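Local coordinates for protein 6-carboxyhexanoate--coa ligase (Bacillus subtilis, PDB 5FLG) that is an alpha/beta enzyme of the 6-carboxyhexanoate--CoA ligase family that binds magnesium, pimelic acid and phosphoaminophosphonic acid-adenylate ester, at residues S72-Q77 against Q248-E253; V145-M150 against L176-K181; S180-H185 against H243-Q248. All blocks are in the same frame, centred on the assembly; numbering follows the deposited sequence.

Overall arrangement
Interaction 2 is wholly buried near the middle of the chain, beside the bound phosphoaminophosphonic acid-adenylate ester; interactions 1 and 3 lie farther out and are partly buried. Helix 170-184 serves both interaction 2 and interaction 3, which share Ser180 and Lys181, while Gln248 joins interaction 3 to interaction 1, where helix 238-247 gives way to strand 250-252. The chemistry follows the place. Interaction 1 is a parallel backbone ladder with aliphatic residues on both faces, interaction 2 joins apolar packing to one buried ammonium-carbonyl bond, and interaction 3 combines lysine-to-carbonyl bonds with a histidine-aspartate pair. Lys181 NZ ties all three together through the carbonyls of Ser148, Leu245 and Gln248.

Interaction 1 of 3, residues S72-Q77 against Q248-E253; sequences SIKTIQ and QPILIE
Ile76 packs beside Ile252 and Ile250 on one face of a two-strand parallel pairing. Its CG1 takes the crowded position between backbone N and carbonyl carbon (chi1 58°), from which it meets Ile252 CD1 at 3.6 Å. Beyond it, Ile76 CD1 rests 3.8 Å from Ile250 CG2, so the end of the chain is shared between the two isoleucines across the strand. Lys74 also starts on this face, but its long chain leads away from the partner strand. The other face carries Thr75 and Leu251, whose side chains cross obliquely. Thr75 CG2 reaches past Leu251 to Glu253 CB, two residues further along, at 3.5 Å. Ile73 serves two neighbours with two branches: CG2 abuts Leu251 CG at 3.7 Å, while CD1 comes to 3.6 Å from Pro249 CB. Between the two faces runs the staggered ladder of a parallel sheet, in which Lys74 and Ile76 each bond through both N and O. Lys74 N gives a long bond to Pro249 O (3.3 Å), Leu251 N answers to Lys74 O, Ile76 N reaches Leu251 O at 3.0 Å, and Glu253 N closes on Ile76 O at 2.8 Å. The short strand axes make an angle of 33°. Gln77 OE1 accepts from Glu255 N just past the pairing. Strand 250-252 is the middle of three parallel strands, with 74-76 on one flank and 150-151 on the other; Arg184 and Lys181 of helix 170-184 pack on the isoleucine face, and Phe8 and Leu34 of strands 8-17 and 26-36 reach Leu251.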
# COMPACT_ATOMS: atom_id res chain seq x y z
N SER A 72 -8.92 2.98 -21.21
CA SER A 72 -7.97 2.59 -22.25
C SER A 72 -6.78 3.56 -22.26
O SER A 72 -6.94 4.74 -21.93
CB SER A 72 -8.64 2.58 -23.63
OG SER A 72 -9.21 3.85 -23.85
N ILE A 73 -5.58 3.02 -22.49
CA ILE A 73 -4.35 3.76 -22.39
C ILE A 73 -4.16 4.59 -23.63
O ILE A 73 -4.36 4.13 -24.72
CB ILE A 73 -3.12 2.82 -22.31
CG1 ILE A 73 -3.35 1.71 -21.29
CG2 ILE A 73 -1.86 3.59 -21.96
CD1 ILE A 73 -3.76 2.20 -19.93
N LYS A 74 -3.61 5.76 -23.46
CA LYS A 74 -3.30 6.61 -24.57
C LYS A 74 -1.81 6.79 -24.55
O LYS A 74 -1.24 7.12 -23.50
CB LYS A 74 -3.96 7.97 -24.37
CG LYS A 74 -3.48 9.01 -25.36
CD LYS A 74 -3.70 8.56 -26.80
CE LYS A 74 -3.31 9.67 -27.76
NZ LYS A 74 -4.14 9.62 -29.01
N THR A 75 -1.24 6.84 -25.74
CA THR A 75 0.20 6.99 -25.90
C THR A 75 0.47 8.30 -26.57
O THR A 75 -0.04 8.52 -27.63
CB THR A 75 0.76 5.81 -26.74
OG1 THR A 75 0.60 4.61 -26.00
CG2 THR A 75 2.19 5.98 -27.08
N ILE A 76 1.40 9.08 -26.02
CA ILE A 76 1.81 10.36 -26.56
C ILE A 76 3.31 10.49 -26.62
O ILE A 76 4.05 9.72 -25.98
CB ILE A 76 1.29 11.52 -25.70
CG1 ILE A 76 1.79 11.39 -24.28
CG2 ILE A 76 -0.23 11.59 -25.71
CD1 ILE A 76 1.52 12.60 -23.41
N GLN A 77 3.76 11.42 -27.45
CA GLN A 77 5.13 11.89 -27.48
C GLN A 77 5.50 12.75 -26.29
O GLN A 77 4.64 13.37 -25.69
CB GLN A 77 5.37 12.74 -28.72
CG GLN A 77 5.15 12.01 -30.03
CD GLN A 77 6.35 11.20 -30.45
OE1 GLN A 77 6.19 10.05 -30.83
NE2 GLN A 77 7.56 11.78 -30.43
N GLN A 248 -6.37 9.62 -15.71
CA GLN A 248 -6.24 9.38 -17.15
C GLN A 248 -4.89 8.71 -17.47
O GLN A 248 -3.85 9.23 -17.12
CB GLN A 248 -6.38 10.69 -17.88
CG GLN A 248 -6.43 10.57 -19.39
CD GLN A 248 -5.78 11.78 -20.06
OE1 GLN A 248 -4.84 12.37 -19.52
NE2 GLN A 248 -6.30 12.16 -21.23
N PRO A 249 -4.92 7.51 -18.05
CA PRO A 249 -3.66 6.78 -18.16
C PRO A 249 -2.89 7.13 -19.42
O PRO A 249 -3.45 7.21 -20.51
CB PRO A 249 -4.09 5.30 -18.17
CG PRO A 249 -5.53 5.29 -18.55
CD PRO A 249 -6.10 6.65 -18.25
N ILE A 250 -1.61 7.41 -19.24
CA ILE A 250 -0.77 7.91 -20.29
C ILE A 250 0.52 7.09 -20.31
O ILE A 250 1.14 6.86 -19.27
CB ILE A 250 -0.43 9.37 -20.02
CG1 ILE A 250 -1.69 10.24 -20.16
CG2 ILE A 250 0.61 9.85 -21.01
CD1 ILE A 250 -2.02 10.60 -21.59
N LEU A 251 0.90 6.62 -21.49
CA LEU A 251 2.26 6.12 -21.71
C LEU A 251 2.99 7.04 -22.66
O LEU A 251 2.41 7.52 -23.64
CB LEU A 251 2.24 4.73 -22.31
CG LEU A 251 1.81 3.62 -21.37
CD1 LEU A 251 1.72 2.29 -22.12
CD2 LEU A 251 2.75 3.49 -20.18
N ILE A 252 4.25 7.32 -22.37
CA ILE A 252 5.07 8.10 -23.26
C ILE A 252 5.78 7.15 -24.25
O ILE A 252 6.39 6.16 -23.86
CB ILE A 252 6.11 8.90 -22.49
CG1 ILE A 252 5.45 9.73 -21.40
CG2 ILE A 252 6.92 9.74 -23.44
CD1 ILE A 252 4.50 10.78 -21.94
N GLU A 253 5.71 7.46 -25.53
CA GLU A 253 6.50 6.74 -26.51
C GLU A 253 7.04 7.75 -27.48
O GLU A 253 6.29 8.41 -28.19
CB GLU A 253 5.68 5.70 -27.26
CG GLU A 253 6.56 4.78 -28.08
CD GLU A 253 5.82 4.05 -29.19
OE1 GLU A 253 4.68 3.58 -28.96
OE2 GLU A 253 6.43 3.90 -30.28

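Interaction 2 of 3, residues V145-M150 against L176-K181. With ANP (phosphoaminophosphonic acid-adenylate ester), chain D.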
# COMPACT_ATOMS: atom_id res chain seq x y z
N VAL A 145 -2.47 17.99 -5.50
CA VAL A 145 -3.07 17.14 -6.50
C VAL A 145 -1.96 16.27 -7.02
O VAL A 145 -0.93 16.77 -7.45
CB VAL A 145 -3.67 17.98 -7.66
CG1 VAL A 145 -4.09 17.08 -8.82
CG2 VAL A 145 -4.86 18.80 -7.17
N ARG A 146 -2.18 14.96 -7.01
CA ARG A 146 -1.11 14.02 -7.32
C ARG A 146 -1.38 13.38 -8.67
O ARG A 146 -2.29 12.62 -8.83
CB ARG A 146 -0.97 12.95 -6.25
CG ARG A 146 0.32 12.13 -6.39
CD ARG A 146 1.57 12.84 -5.84
NE ARG A 146 2.78 12.07 -6.21
CZ ARG A 146 4.04 12.32 -5.86
NH1 ARG A 146 4.34 13.36 -5.09
NH2 ARG A 146 5.02 11.57 -6.37
N VAL A 147 -0.60 13.76 -9.67
CA VAL A 147 -0.75 13.21 -11.00
C VAL A 147 -0.30 11.76 -10.99
O VAL A 147 0.72 11.41 -10.40
CB VAL A 147 0.10 14.01 -11.99
CG1 VAL A 147 -0.05 13.45 -13.40
CG2 VAL A 147 -0.31 15.49 -11.94
N SER A 148 -1.14 10.90 -11.54
CA SER A 148 -0.92 9.50 -11.46
C SER A 148 -1.16 8.83 -12.83
O SER A 148 -1.68 9.46 -13.76
CB SER A 148 -1.86 8.96 -10.40
OG SER A 148 -1.57 7.61 -10.12
N ARG A 149 -0.80 7.55 -12.94
CA ARG A 149 -1.15 6.72 -14.08
C ARG A 149 -0.49 7.22 -15.33
O ARG A 149 -1.13 7.31 -16.40
CB ARG A 149 -2.65 6.69 -14.29
CG ARG A 149 -3.34 5.94 -13.18
CD ARG A 149 -4.83 5.96 -13.38
NE ARG A 149 -5.48 5.15 -12.36
CZ ARG A 149 -6.65 4.56 -12.54
NH1 ARG A 149 -7.35 4.77 -13.66
NH2 ARG A 149 -7.13 3.78 -11.58
N MET A 150 0.76 7.63 -15.19
CA MET A 150 1.59 7.92 -16.35
C MET A 150 2.92 7.21 -16.19
O MET A 150 3.35 6.93 -15.07
CB MET A 150 1.81 9.40 -16.51
CG MET A 150 2.73 10.04 -15.48
SD MET A 150 1.91 10.30 -13.90
CE MET A 150 3.05 11.38 -13.06
N LEU A 176 9.57 14.31 -17.05
CA LEU A 176 9.12 14.56 -18.41
C LEU A 176 7.83 13.79 -18.70
O LEU A 176 6.95 14.27 -19.45
CB LEU A 176 10.24 14.27 -19.42
CG LEU A 176 9.99 14.61 -20.90
CD1 LEU A 176 9.42 16.02 -21.12
CD2 LEU A 176 11.29 14.45 -21.67
N ALA A 177 7.68 12.60 -18.13
CA ALA A 177 6.42 11.88 -18.29
C ALA A 177 5.27 12.67 -17.67
O ALA A 177 4.17 12.79 -18.29
CB ALA A 177 6.47 10.51 -17.69
N LEU A 178 5.50 13.14 -16.44
CA LEU A 178 4.51 13.97 -15.76
C LEU A 178 4.17 15.22 -16.55
O LEU A 178 3.00 15.54 -16.75
CB LEU A 178 5.01 14.35 -14.36
CG LEU A 178 3.98 15.05 -13.47
CD1 LEU A 178 4.34 14.86 -12.00
CD2 LEU A 178 3.90 16.52 -13.82
N ALA A 179 5.20 15.98 -16.91
CA ALA A 179 5.02 17.21 -17.57
C ALA A 179 4.31 17.04 -18.89
O ALA A 179 3.52 17.89 -19.26
CB ALA A 179 6.31 17.95 -17.77
N SER A 180 4.64 15.98 -19.63
CA SER A 180 3.94 15.71 -20.87
C SER A 180 2.45 15.39 -20.68
O SER A 180 1.58 15.88 -21.42
CB SER A 180 4.64 14.58 -21.62
OG SER A 180 5.96 14.98 -21.92
N LYS A 181 2.14 14.55 -19.71
CA LYS A 181 0.75 14.31 -19.41
C LYS A 181 0.03 15.59 -19.02
O LYS A 181 -1.04 15.90 -19.54
CB LYS A 181 0.57 13.30 -18.28
CG LYS A 181 -0.83 13.33 -17.73
CD LYS A 181 -1.20 12.08 -16.95
CE LYS A 181 -2.48 12.34 -16.19
NZ LYS A 181 -3.01 11.13 -15.52
PG ANP D . 10.79 11.61 -5.15
O1G ANP D . 11.04 10.29 -4.47
O2G ANP D . 11.86 12.62 -4.85
O3G ANP D . 10.51 11.54 -6.62
PB ANP D . 8.32 13.25 -5.21
O1B ANP D . 8.01 12.67 -6.54
O2B ANP D . 7.30 13.55 -4.18
N3B ANP D . 9.37 12.16 -4.38
PA ANP D . 9.93 15.08 -6.74
O1A ANP D . 11.20 15.74 -6.45
O2A ANP D . 9.77 14.03 -7.80
O3A ANP D . 9.22 14.59 -5.38
O5' ANP D . 8.91 16.33 -7.11
C5' ANP D . 9.08 17.59 -6.54
C4' ANP D . 7.73 18.13 -6.07
O4' ANP D . 6.82 18.13 -7.18
C3' ANP D . 7.10 17.25 -4.99
O3' ANP D . 7.44 17.70 -3.69
C2' ANP D . 5.63 17.44 -5.22
O2' ANP D . 5.24 18.68 -4.63
C1' ANP D . 5.58 17.58 -6.72
N9 ANP D . 5.29 16.27 -7.30
C8 ANP D . 6.13 15.18 -7.43
N7 ANP D . 5.50 14.19 -8.10
C5 ANP D . 4.23 14.62 -8.36
C6 ANP D . 3.02 14.09 -8.99
N6 ANP D . 2.96 12.84 -9.48
N1 ANP D . 1.92 14.88 -9.08
C2 ANP D . 1.92 16.11 -8.57
N3 ANP D . 3.00 16.72 -8.04
C4 ANP D . 4.11 15.98 -7.82
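Met150 and Leu178 pack together where the loop ahead of strand 150-151 meets helix 170-184, lining part of the adenine pocket, in which the base is read through the backbone. Met150 CG stands between its own backbone N and carbonyl carbon (chi1 71°), the chain bends again at chi2, and CE arrives 3.8 Å from Leu178 CB. Leu178 sends CD1 onward to the purine, 3.4 Å from C6 of phosphoaminophosphonic acid-adenylate ester. The guanidinium of Arg146 lies over the opposite face of the base: its chain bends at chi2 (79°), and N7 of the ligand sits above the guanidinium plane, toward its rim. From there Arg146 NH1 and NH2 bond ligand O2B and O1B, while NH2 also forms a salt bridge with Glu32. Between the two covers, Val147 N donates to ligand N1 and Val147 O accepts from ligand N6, each at 2.8 Å. Val147 CG1 points the other way, meeting Lys181 CE tip to tip at 3.9 Å. The Lys181 chain is extended throughout and passes Met150 CB on its way; its NZ, shared with the carbonyls of Gln248 and Leu245, ends nearly along the C=O axis of Ser148, 2.8 Å from that residue's O.

Interaction 3 of 3, residues S180-H185 against H243-Q248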
# COMPACT_ATOMS: atom_id res chain seq x y z
N SER A 180 4.64 15.98 -19.63
CA SER A 180 3.94 15.71 -20.87
C SER A 180 2.45 15.39 -20.68
O SER A 180 1.58 15.88 -21.42
CB SER A 180 4.64 14.58 -21.62
OG SER A 180 5.96 14.98 -21.92
N LYS A 181 2.14 14.55 -19.71
CA LYS A 181 0.75 14.31 -19.41
C LYS A 181 0.03 15.59 -19.02
O LYS A 181 -1.04 15.90 -19.54
CB LYS A 181 0.57 13.30 -18.28
CG LYS A 181 -0.83 13.33 -17.73
CD LYS A 181 -1.20 12.08 -16.95
CE LYS A 181 -2.48 12.34 -16.19
NZ LYS A 181 -3.01 11.13 -15.52
N VAL A 182 0.66 16.37 -18.13
CA VAL A 182 0.03 17.55 -17.61
C VAL A 182 -0.17 18.58 -18.73
O VAL A 182 -1.23 19.19 -18.83
CB VAL A 182 0.85 18.13 -16.46
CG1 VAL A 182 0.33 19.51 -16.07
CG2 VAL A 182 0.77 17.20 -15.25
N SER A 183 0.84 18.77 -19.56
CA SER A 183 0.78 19.82 -20.57
C SER A 183 -0.29 19.56 -21.64
O SER A 183 -0.76 20.49 -22.29
CB SER A 183 2.12 19.94 -21.24
OG SER A 183 2.15 21.04 -22.12
N ARG A 184 -0.52 18.28 -21.91
CA ARG A 184 -1.57 17.84 -22.82
C ARG A 184 -2.96 18.35 -22.38
O ARG A 184 -3.86 18.55 -23.18
CB ARG A 184 -1.56 16.32 -22.84
CG ARG A 184 -2.57 15.70 -23.78
CD ARG A 184 -1.95 14.52 -24.53
NE ARG A 184 -2.92 13.83 -25.36
CZ ARG A 184 -3.96 13.18 -24.87
NH1 ARG A 184 -4.16 13.16 -23.56
NH2 ARG A 184 -4.82 12.58 -25.69
N HIS A 185 -3.18 18.45 -21.08
CA HIS A 185 -4.49 18.85 -20.62
C HIS A 185 -4.91 20.22 -21.14
O HIS A 185 -4.21 21.19 -20.98
CB HIS A 185 -4.55 18.81 -19.11
CG HIS A 185 -5.93 18.87 -18.57
ND1 HIS A 185 -6.72 20.00 -18.68
CD2 HIS A 185 -6.71 17.91 -18.00
CE1 HIS A 185 -7.92 19.75 -18.17
NE2 HIS A 185 -7.92 18.50 -17.72
N HIS A 243 -9.68 15.11 -11.60
CA HIS A 243 -9.96 13.73 -11.89
C HIS A 243 -9.16 13.26 -13.12
O HIS A 243 -8.53 12.20 -13.09
CB HIS A 243 -11.46 13.53 -12.08
CG HIS A 243 -11.84 12.12 -12.37
ND1 HIS A 243 -11.90 11.63 -13.66
CD2 HIS A 243 -12.05 11.06 -11.55
CE1 HIS A 243 -12.21 10.34 -13.62
NE2 HIS A 243 -12.31 9.98 -12.35
N ASP A 244 -9.10 14.10 -14.14
CA ASP A 244 -8.25 13.82 -15.30
C ASP A 244 -6.80 13.62 -14.89
O ASP A 244 -6.15 12.69 -15.38
CB ASP A 244 -8.30 14.95 -16.32
CG ASP A 244 -9.69 15.16 -16.90
OD1 ASP A 244 -10.42 14.15 -17.02
OD2 ASP A 244 -10.03 16.32 -17.27
N LEU A 245 -6.25 14.53 -14.10
CA LEU A 245 -4.85 14.42 -13.72
C LEU A 245 -4.57 13.16 -12.89
O LEU A 245 -3.50 12.56 -12.99
CB LEU A 245 -4.40 15.66 -12.95
CG LEU A 245 -4.42 16.94 -13.79
CD1 LEU A 245 -4.27 18.15 -12.90
CD2 LEU A 245 -3.32 16.93 -14.84
N GLU A 246 -5.52 12.78 -12.06
CA GLU A 246 -5.34 11.61 -11.22
C GLU A 246 -5.63 10.29 -11.92
O GLU A 246 -4.97 9.29 -11.62
CB GLU A 246 -6.14 11.75 -9.92
CG GLU A 246 -5.66 12.94 -9.09
CD GLU A 246 -6.34 13.08 -7.73
OE1 GLU A 246 -7.50 12.64 -7.58
OE2 GLU A 246 -5.73 13.70 -6.82
N LYS A 247 -6.50 10.29 -12.94
CA LYS A 247 -7.06 9.03 -13.44
C LYS A 247 -6.81 8.66 -14.91
O LYS A 247 -6.99 7.50 -15.31
CB LYS A 247 -8.55 8.99 -13.16
CG LYS A 247 -8.87 9.02 -11.68
CD LYS A 247 -8.31 7.80 -10.97
CE LYS A 247 -9.30 7.21 -9.98
NZ LYS A 247 -9.27 7.96 -8.70
N GLN A 248 -6.37 9.62 -15.71
CA GLN A 248 -6.24 9.38 -17.15
C GLN A 248 -4.89 8.71 -17.47
O GLN A 248 -3.85 9.23 -17.12
CB GLN A 248 -6.38 10.69 -17.88
CG GLN A 248 -6.43 10.57 -19.39
CD GLN A 248 -5.78 11.78 -20.06
OE1 GLN A 248 -4.84 12.37 -19.52
NE2 GLN A 248 -6.30 12.16 -21.23
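Lys181 NZ reaches the carbonyls that close helix 238-247, and these charge-assisted hydrogen bonds are the shortest polar contacts between the two segments. Gln248 O takes the ammonium on a lone pair, in the carbonyl plane, at 2.6 Å. Leu245 O is approached differently: NZ stands above its carbonyl plane at 2.9 Å. Leu245 O also accepts from the backbone of Ser148, while Ser148 O supplies the third carbonyl round the ammonium. Near the negative end of the helix dipole, a positive charge is probably favourably placed, and three carbonyls satisfy the nitrogen of a buried lysine.

A second polar pair lies at the ends of the side chains of His185 and Asp244. His185 CG stands anti to the backbone N (chi1 -165°); NE2, at the edge of the ring, donates to Asp244 OD2 over 3.1 Å. The oxygen is met on its anti side, the bond is bent, and ring and carboxylate planes are 41° apart. On the other side of the imidazole, ND1 accepts from Ala187 N, which helps fix the ring's rotation; Tyr241 also meets the ring, nearly perpendicular to it.

The setting is a pair of roughly antiparallel helices: over 180-184 and 243-247 the axes run at 153° and come within 10.5 Å, wide enough for the lysine to bridge the gap.

Apolar packing is slight. Val182 CG2 meets Leu245 CD2 at 4.1 Å, and Val182 also lies against Val147. At the outer margin, the edge of the Arg184 guanidinium faces the Gln248 side-chain amide, the two side chains crossing at about a right angle, while Arg184 also packs on Lys74, Ile76 and Ile250 of the neighbouring parallel strands.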